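PDB 6R5T: periplasmic beta-glucosidase from Pseudomonas aeruginosa, which probably hydrolyses terminal, non-reducing beta-D-glucosyl residues to release beta-D-glucose, as a periplasmic member of glycosyl hydrolase family 3. Local coordinates for residues Gly303-Asp306 / Gln307-Asp311; Arg500-Leu503 / Lys504-Ala508; Arg630-Arg633 / Gly634-Leu637. The protein carries 1 engineered substitution. One frame throughout, in Å; residues are numbered along the deposited sequence. Where two conformers were deposited one is given.

Contact 1 (Gly303-Asp306 / Gln307-Asp311)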
loop_
_atom_site.group_PDB
_atom_site.type_symbol
_atom_site.label_atom_id
_atom_site.label_comp_id
_atom_site.label_asym_id
_atom_site.label_seq_id
_atom_site.Cartn_x
_atom_site.Cartn_y
_atom_site.Cartn_z
ATOM N N GLY A 303 -12.817 -30.559 28.032
ATOM C CA GLY A 303 -12.965 -29.275 28.740
ATOM C C GLY A 303 -12.256 -28.146 28.002
ATOM O O GLY A 303 -11.994 -27.116 28.645
ATOM N N GLU A 304 -11.984 -28.288 26.707
ATOM C CA GLU A 304 -11.239 -27.235 25.932
ATOM C C GLU A 304 -12.227 -26.174 25.403
ATOM O O GLU A 304 -11.798 -25.049 25.071
ATOM C CB GLU A 304 -10.446 -27.839 24.785
ATOM C CG GLU A 304 -9.369 -28.795 25.246
ATOM C CD GLU A 304 -8.641 -29.433 24.079
ATOM O OE1 GLU A 304 -9.096 -30.474 23.561
ATOM O OE2 GLU A 304 -7.650 -28.834 23.640
ATOM N N ILE A 305 -13.503 -26.502 25.310
ATOM C CA ILE A 305 -14.610 -25.538 25.033
ATOM C C ILE A 305 -15.698 -25.794 26.065
ATOM O O ILE A 305 -15.618 -26.834 26.782
ATOM C CB ILE A 305 -15.150 -25.648 23.586
ATOM C CG1 ILE A 305 -15.773 -27.015 23.332
ATOM C CG2 ILE A 305 -14.067 -25.371 22.539
ATOM C CD1 ILE A 305 -16.495 -27.194 22.029
ATOM N N ASP A 306 -16.659 -24.883 26.139
ATOM C CA ASP A 306 -17.815 -24.924 27.060
ATOM C C ASP A 306 -19.060 -25.374 26.294
ATOM O O ASP A 306 -19.215 -25.072 25.060
ATOM C CB ASP A 306 -18.061 -23.556 27.695
ATOM C CG ASP A 306 -16.836 -23.057 28.439
ATOM O OD1 ASP A 306 -16.245 -23.858 29.161
ATOM O OD2 ASP A 306 -16.439 -21.904 28.225
ATOM N N GLN A 307 -19.988 -26.016 26.995
ATOM C CA GLN A 307 -21.308 -26.331 26.409
ATOM C C GLN A 307 -21.958 -25.050 25.856
ATOM O O GLN A 307 -22.599 -25.107 24.776
ATOM C CB GLN A 307 -22.197 -27.019 27.445
ATOM C CG GLN A 307 -23.589 -27.353 26.946
ATOM C CD GLN A 307 -23.542 -28.452 25.911
ATOM O OE1 GLN A 307 -22.891 -29.480 26.137
ATOM N NE2 GLN A 307 -24.188 -28.249 24.763
ATOM N N ALA A 308 -21.836 -23.926 26.555
ATOM C CA ALA A 308 -22.387 -22.619 26.129
ATOM C C ALA A 308 -21.865 -22.221 24.723
ATOM O O ALA A 308 -22.625 -21.557 23.993
ATOM C CB ALA A 308 -22.050 -21.564 27.141
ATOM N N ASP A 309 -20.673 -22.630 24.321
ATOM C CA ASP A 309 -20.119 -22.321 22.961
ATOM C C ASP A 309 -20.971 -23.052 21.904
ATOM O O ASP A 309 -21.436 -22.442 20.898
ATOM C CB ASP A 309 -18.653 -22.739 22.857
ATOM C CG ASP A 309 -17.716 -21.950 23.752
ATOM O OD1 ASP A 309 -17.907 -20.714 23.793
ATOM O OD2 ASP A 309 -16.805 -22.577 24.399
ATOM N N ILE A 310 -21.267 -24.342 22.120
ATOM C CA ILE A 310 -22.133 -25.131 21.197
ATOM C C ILE A 310 -23.543 -24.542 21.235
ATOM O O ILE A 310 -24.179 -24.394 20.184
ATOM C CB ILE A 310 -22.151 -26.610 21.623
ATOM C CG1 ILE A 310 -20.748 -27.213 21.638
ATOM C CG2 ILE A 310 -23.124 -27.409 20.780
ATOM C CD1 ILE A 310 -20.203 -27.456 20.273
ATOM N N ASP A 311 -24.037 -24.258 22.435
ATOM C CA ASP A 311 -25.431 -23.790 22.565
ATOM C C ASP A 311 -25.619 -22.451 21.844
ATOM O O ASP A 311 -26.703 -22.248 21.260
ATOM C CB ASP A 311 -25.860 -23.701 24.022
ATOM C CG ASP A 311 -26.075 -25.066 24.673
ATOM O OD1 ASP A 311 -26.114 -26.072 23.942
ATOM O OD2 ASP A 311 -26.201 -25.083 25.934
#
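Between Asp306 and Asp309 the backbone takes its first turn into helix 307-323, closed by a hydrogen bond from Asp309 N to Asp306 O of 2.9 Å. This helix start, in the TIM-barrel-type N-terminal domain of the family, pairs one half of a capping box with a hydrophobic staple. The half-box belongs to Asp309, whose OD2 accepts a hydrogen bond from the backbone N of Asp306 at 2.9 Å. The bond is nearly straight (170°) and meets the carboxylate on its anti side, 32° out of plane. With CG anti to the carbonyl carbon (chi1 -66°), the carboxylate is carried back over the residue at the N-cap. The reciprocal half is absent: the side chain of Asp306, though at the N-cap, makes no capping bond. Its OD2 instead stands 3.9 Å from OD2 of Asp309, a closeness of like charges that the positive end of the helix dipole may ease. The staple is seen in one of two conformers of Ile310, its CD1 lying 4.1 Å from CD1 of Ile305; both side chains rest on Leu296 of helix 291-301 and Ile279 of helix 271-281. Gln307 NE2, also bonded to Asn16, donates to Asp311 OD1 at 3.0 Å; this oxygen, which also pairs with Lys19, lies in the amide plane of Gln307 but is approached from above its own carboxylate plane.

Contact 2 (Arg500-Leu503 / Lys504-Ala508)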
loop_
_atom_site.group_PDB
_atom_site.type_symbol
_atom_site.label_atom_id
_atom_site.label_comp_id
_atom_site.label_asym_id
_atom_site.label_seq_id
_atom_site.Cartn_x
_atom_site.Cartn_y
_atom_site.Cartn_z
ATOM N N ARG A 500 -4.681 -2.677 -26.518
ATOM C CA ARG A 500 -4.146 -1.294 -26.704
ATOM C C ARG A 500 -3.449 -1.209 -28.061
ATOM O O ARG A 500 -3.561 -0.161 -28.711
ATOM C CB ARG A 500 -3.171 -0.904 -25.592
ATOM C CG ARG A 500 -3.876 -0.754 -24.265
ATOM C CD ARG A 500 -3.054 -0.134 -23.137
ATOM N NE ARG A 500 -2.154 -1.127 -22.654
ATOM C CZ ARG A 500 -0.873 -1.202 -22.967
ATOM N NH1 ARG A 500 -0.328 -0.242 -23.691
ATOM N NH2 ARG A 500 -0.141 -2.191 -22.493
ATOM N N ARG A 501 -2.819 -2.293 -28.502
ATOM C CA ARG A 501 -2.205 -2.314 -29.859
ATOM C C ARG A 501 -3.317 -2.112 -30.892
ATOM O O ARG A 501 -3.130 -1.326 -31.870
ATOM C CB ARG A 501 -1.501 -3.654 -30.046
ATOM C CG ARG A 501 -0.728 -3.734 -31.349
ATOM C CD ARG A 501 0.004 -5.065 -31.365
ATOM N NE ARG A 501 0.721 -5.191 -32.629
ATOM C CZ ARG A 501 1.201 -6.337 -33.113
ATOM N NH1 ARG A 501 0.989 -7.477 -32.482
ATOM N NH2 ARG A 501 1.827 -6.333 -34.277
ATOM N N LEU A 502 -4.427 -2.809 -30.731
ATOM C CA LEU A 502 -5.640 -2.668 -31.585
ATOM C C LEU A 502 -6.108 -1.210 -31.600
ATOM O O LEU A 502 -6.371 -0.613 -32.671
ATOM C CB LEU A 502 -6.731 -3.640 -31.098
ATOM C CG LEU A 502 -8.110 -3.488 -31.707
ATOM C CD1 LEU A 502 -8.051 -3.814 -33.194
ATOM C CD2 LEU A 502 -9.092 -4.383 -30.978
ATOM N N LEU A 503 -6.268 -0.613 -30.402
ATOM C CA LEU A 503 -6.785 0.768 -30.311
ATOM C C LEU A 503 -5.812 1.719 -31.018
ATOM O O LEU A 503 -6.312 2.615 -31.698
ATOM C CB LEU A 503 -6.912 1.176 -28.839
ATOM C CG LEU A 503 -8.012 0.477 -28.040
ATOM C CD1 LEU A 503 -8.065 1.089 -26.649
ATOM C CD2 LEU A 503 -9.360 0.558 -28.693
ATOM N N LYS A 504 -4.511 1.550 -30.867
ATOM C CA LYS A 504 -3.536 2.483 -31.496
ATOM C C LYS A 504 -3.677 2.361 -33.017
ATOM O O LYS A 504 -3.657 3.384 -33.740
ATOM C CB LYS A 504 -2.116 2.202 -31.048
ATOM C CG LYS A 504 -1.843 2.705 -29.629
ATOM C CD LYS A 504 -0.497 2.343 -29.046
ATOM C CE LYS A 504 -0.486 2.668 -27.558
ATOM N NZ LYS A 504 0.882 2.727 -26.993
ATOM N N ALA A 505 -3.809 1.142 -33.506
ATOM C CA ALA A 505 -3.951 0.930 -34.972
ATOM C C ALA A 505 -5.274 1.496 -35.455
ATOM O O ALA A 505 -5.322 2.142 -36.529
ATOM C CB ALA A 505 -3.788 -0.544 -35.282
ATOM N N LEU A 506 -6.360 1.338 -34.693
ATOM C CA LEU A 506 -7.674 1.888 -35.094
ATOM C C LEU A 506 -7.585 3.418 -35.113
ATOM O O LEU A 506 -8.163 4.058 -36.004
ATOM C CB LEU A 506 -8.767 1.406 -34.140
ATOM C CG LEU A 506 -9.134 -0.063 -34.256
ATOM C CD1 LEU A 506 -10.020 -0.451 -33.091
ATOM C CD2 LEU A 506 -9.842 -0.370 -35.573
ATOM N N LYS A 507 -6.913 4.016 -34.136
ATOM C CA LYS A 507 -6.805 5.491 -34.082
ATOM C C LYS A 507 -6.143 5.978 -35.374
ATOM O O LYS A 507 -6.596 7.029 -35.916
ATOM C CB LYS A 507 -5.956 5.866 -32.867
ATOM C CG LYS A 507 -5.602 7.342 -32.704
ATOM C CD LYS A 507 -6.782 8.227 -32.540
ATOM C CE LYS A 507 -6.383 9.698 -32.416
ATOM N NZ LYS A 507 -7.578 10.523 -32.148
ATOM N N ALA A 508 -5.149 5.241 -35.840
ATOM C CA ALA A 508 -4.316 5.651 -37.007
ATOM C C ALA A 508 -5.140 5.624 -38.310
ATOM O O ALA A 508 -4.740 6.262 -39.312
ATOM C CB ALA A 508 -3.102 4.781 -37.068
#
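Leu502 and Leu506, one turn apart on helix 497-508, show how side chains four residues apart settle against each other through different rotamers. Leu502 has CG anti to its backbone N (chi1 171°), a choice that leans the branch toward the C-terminal end of the helix although its CB sets out away from the next turn. Leu506 takes the other common helical setting, with CG anti to the carbonyl carbon (chi1 -71°), and reaches back. The two branches meet at an angle, CG of Leu502 lying 3.8 Å from CD1 of Leu506, and CD1 of Leu502 comes almost as close to that same methyl. Leu506 also packs tightly over the backbone: its CG is 3.2 Å from Leu502 O, the very oxygen that accepts the hydrogen bond from Leu506 N at 2.8 Å.

Lys504 exploits the preceding turn in a similar way. Its CG lies 3.5 Å from Arg500 O, which is bonded to Lys504 N, and beyond CG the chain runs out extended. The amine NZ ends 4.6 Å from Arg500 NH1, a neighbourhood of like charges without contact; a cation-pi interaction with Trp527 engages Lys504, while Arg500 NE is bonded to Ile495 O. Lys507 bends at chi2 (62°), carrying NZ to a hydrogen bond with Asn531 O, and Arg501, fully stretched, forms a salt bridge with Glu457.

The helix is the connection in a beta-alpha-beta unit between strands 472-478 and 513-518 of the glycosyl hydrolase family 3 C-terminal domain. Leu502 packs on Leu460 and Ala463 of helix 456-468, Leu503 and Leu506 cover strand 472-478, and both members of the leucine pair touch Ile384 of strand 380-384.

Contact 3 (Arg630-Arg633 / Gly634-Leu637)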
loop_
_atom_site.group_PDB
_atom_site.type_symbol
_atom_site.label_atom_id
_atom_site.label_comp_id
_atom_site.label_asym_id
_atom_site.label_seq_id
_atom_site.Cartn_x
_atom_site.Cartn_y
_atom_site.Cartn_z
ATOM N N ARG A 630 -23.709 29.531 12.226
ATOM C CA ARG A 630 -23.440 28.888 13.519
ATOM C C ARG A 630 -24.423 27.752 13.686
ATOM O O ARG A 630 -25.577 27.885 13.235
ATOM C CB ARG A 630 -23.563 29.936 14.620
ATOM C CG ARG A 630 -22.442 30.953 14.576
ATOM C CD ARG A 630 -22.822 32.204 15.351
ATOM N NE ARG A 630 -22.007 32.240 16.545
ATOM C CZ ARG A 630 -22.355 32.783 17.705
ATOM N NH1 ARG A 630 -21.507 32.714 18.721
ATOM N NH2 ARG A 630 -23.535 33.369 17.861
ATOM N N LEU A 631 -23.956 26.638 14.221
ATOM C CA LEU A 631 -24.795 25.455 14.487
ATOM C C LEU A 631 -24.699 25.112 15.968
ATOM O O LEU A 631 -23.620 24.801 16.483
ATOM C CB LEU A 631 -24.358 24.277 13.617
ATOM C CG LEU A 631 -25.198 23.013 13.755
ATOM C CD1 LEU A 631 -26.626 23.277 13.334
ATOM C CD2 LEU A 631 -24.600 21.842 12.960
ATOM N N ALA A 632 -25.823 25.197 16.661
ATOM C CA ALA A 632 -25.897 24.708 18.047
ATOM C C ALA A 632 -25.961 23.178 18.071
ATOM O O ALA A 632 -26.556 22.525 17.176
ATOM C CB ALA A 632 -27.096 25.341 18.718
ATOM N N ARG A 633 -25.425 22.587 19.126
ATOM C CA ARG A 633 -25.609 21.141 19.405
ATOM C C ARG A 633 -27.109 20.837 19.521
ATOM O O ARG A 633 -27.810 21.615 20.171
ATOM C CB ARG A 633 -24.942 20.725 20.712
ATOM C CG ARG A 633 -23.487 21.144 20.854
ATOM C CD ARG A 633 -22.578 20.042 20.382
ATOM N NE ARG A 633 -21.180 20.454 20.497
ATOM C CZ ARG A 633 -20.143 19.692 20.178
ATOM N NH1 ARG A 633 -20.348 18.458 19.747
ATOM N NH2 ARG A 633 -18.912 20.176 20.262
ATOM N N GLY A 634 -27.539 19.736 18.930
ATOM C CA GLY A 634 -28.942 19.314 18.859
ATOM C C GLY A 634 -29.663 19.878 17.652
ATOM O O GLY A 634 -30.710 19.323 17.328
ATOM N N ALA A 635 -29.108 20.863 16.934
ATOM C CA ALA A 635 -29.794 21.496 15.790
ATOM C C ALA A 635 -29.296 20.873 14.480
ATOM O O ALA A 635 -28.269 20.190 14.477
ATOM C CB ALA A 635 -29.583 22.980 15.807
ATOM N N THR A 636 -30.042 21.150 13.429
ATOM C CA THR A 636 -29.752 20.792 12.020
ATOM C C THR A 636 -29.504 22.085 11.272
ATOM O O THR A 636 -30.092 23.148 11.585
ATOM C CB THR A 636 -30.901 19.970 11.427
ATOM O OG1 THR A 636 -30.822 18.709 12.091
ATOM C CG2 THR A 636 -30.797 19.693 9.950
ATOM N N LEU A 637 -28.620 21.973 10.294
ATOM C CA LEU A 637 -28.248 23.022 9.338
ATOM C C LEU A 637 -28.801 22.575 7.983
ATOM O O LEU A 637 -28.821 21.334 7.721
ATOM C CB LEU A 637 -26.708 23.056 9.339
ATOM C CG LEU A 637 -26.063 24.172 8.539
ATOM C CD1 LEU A 637 -25.515 25.225 9.478
ATOM C CD2 LEU A 637 -24.960 23.640 7.642
#
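Arg633 and Gly634 form the bend that carries the chain from Leu631 round toward Leu637, and the second half of the path can be followed residue by residue. Gly634 comes first, with a positive phi of 88°, the left-handed conformation usual at the third position of a type II turn.

Ala635 closes it. Its N donates to Ala632 O at 3.1 Å, in a bond whose donor sits above the carbonyl plane, clear of the lone pairs. The CB of Ala635 points toward Arg630-Arg633, lying 3.4 Å from the same Ala632 O and 3.9 Å from Leu631 CD1.

This type II beta turn, from Ala632 to Ala635, passes the chain between two sheets of the fibronectin type III-like beta-sandwich region at the end of the chain. Strand 630-631 runs parallel to strand 725-732, with Leu631 bonded through its backbone to Thr731 and Leu733, whereas strand 636-645 lies between 619-626 and 686-694 in an antiparallel sheet.

The CB of Thr636 points away from Arg630-Arg633, and its side chain touches Arg692 of strand 686-694. Only its backbone is approached, by the methyl CD1 of Leu631, 3.7 Å from Thr636 C.

Leu637 points its CB back across the bend, 4.0 Å from Leu631 CD1. Leu631 has CG anti to its backbone N (chi1 -177°), which extends this one methyl across to Ala635, Thr636 and Leu637 in turn. Both leucines are buried and share Phe730 of strand 725-732 as a neighbour. The side chain of Arg633, whose guanidinium is held in a salt bridge by Glu695 and bonded to Ala709 O, comes to about 9 Å from the bound magnesium ion.

The three contacts follow one another along the chain, each a short-range solution in a different part of the enzyme. Contact 1 starts a helix of the N-terminal TIM-barrel-type domain; contact 2 lies within a helix flanking the mixed sheet of the glycosyl hydrolase family 3 C-terminal domain; contact 3 is a turn joining two sheets of the final beta-sandwich region. They share no helix, strand or sheet. The centres of contacts 1 and 2 are about 65 Å apart, on opposite sides of the chain's centre, and that of contact 3 lies about 50 Å and 57 Å from theirs, respectively. Nearest atoms are at least about 39 Å apart, so each is a local feature.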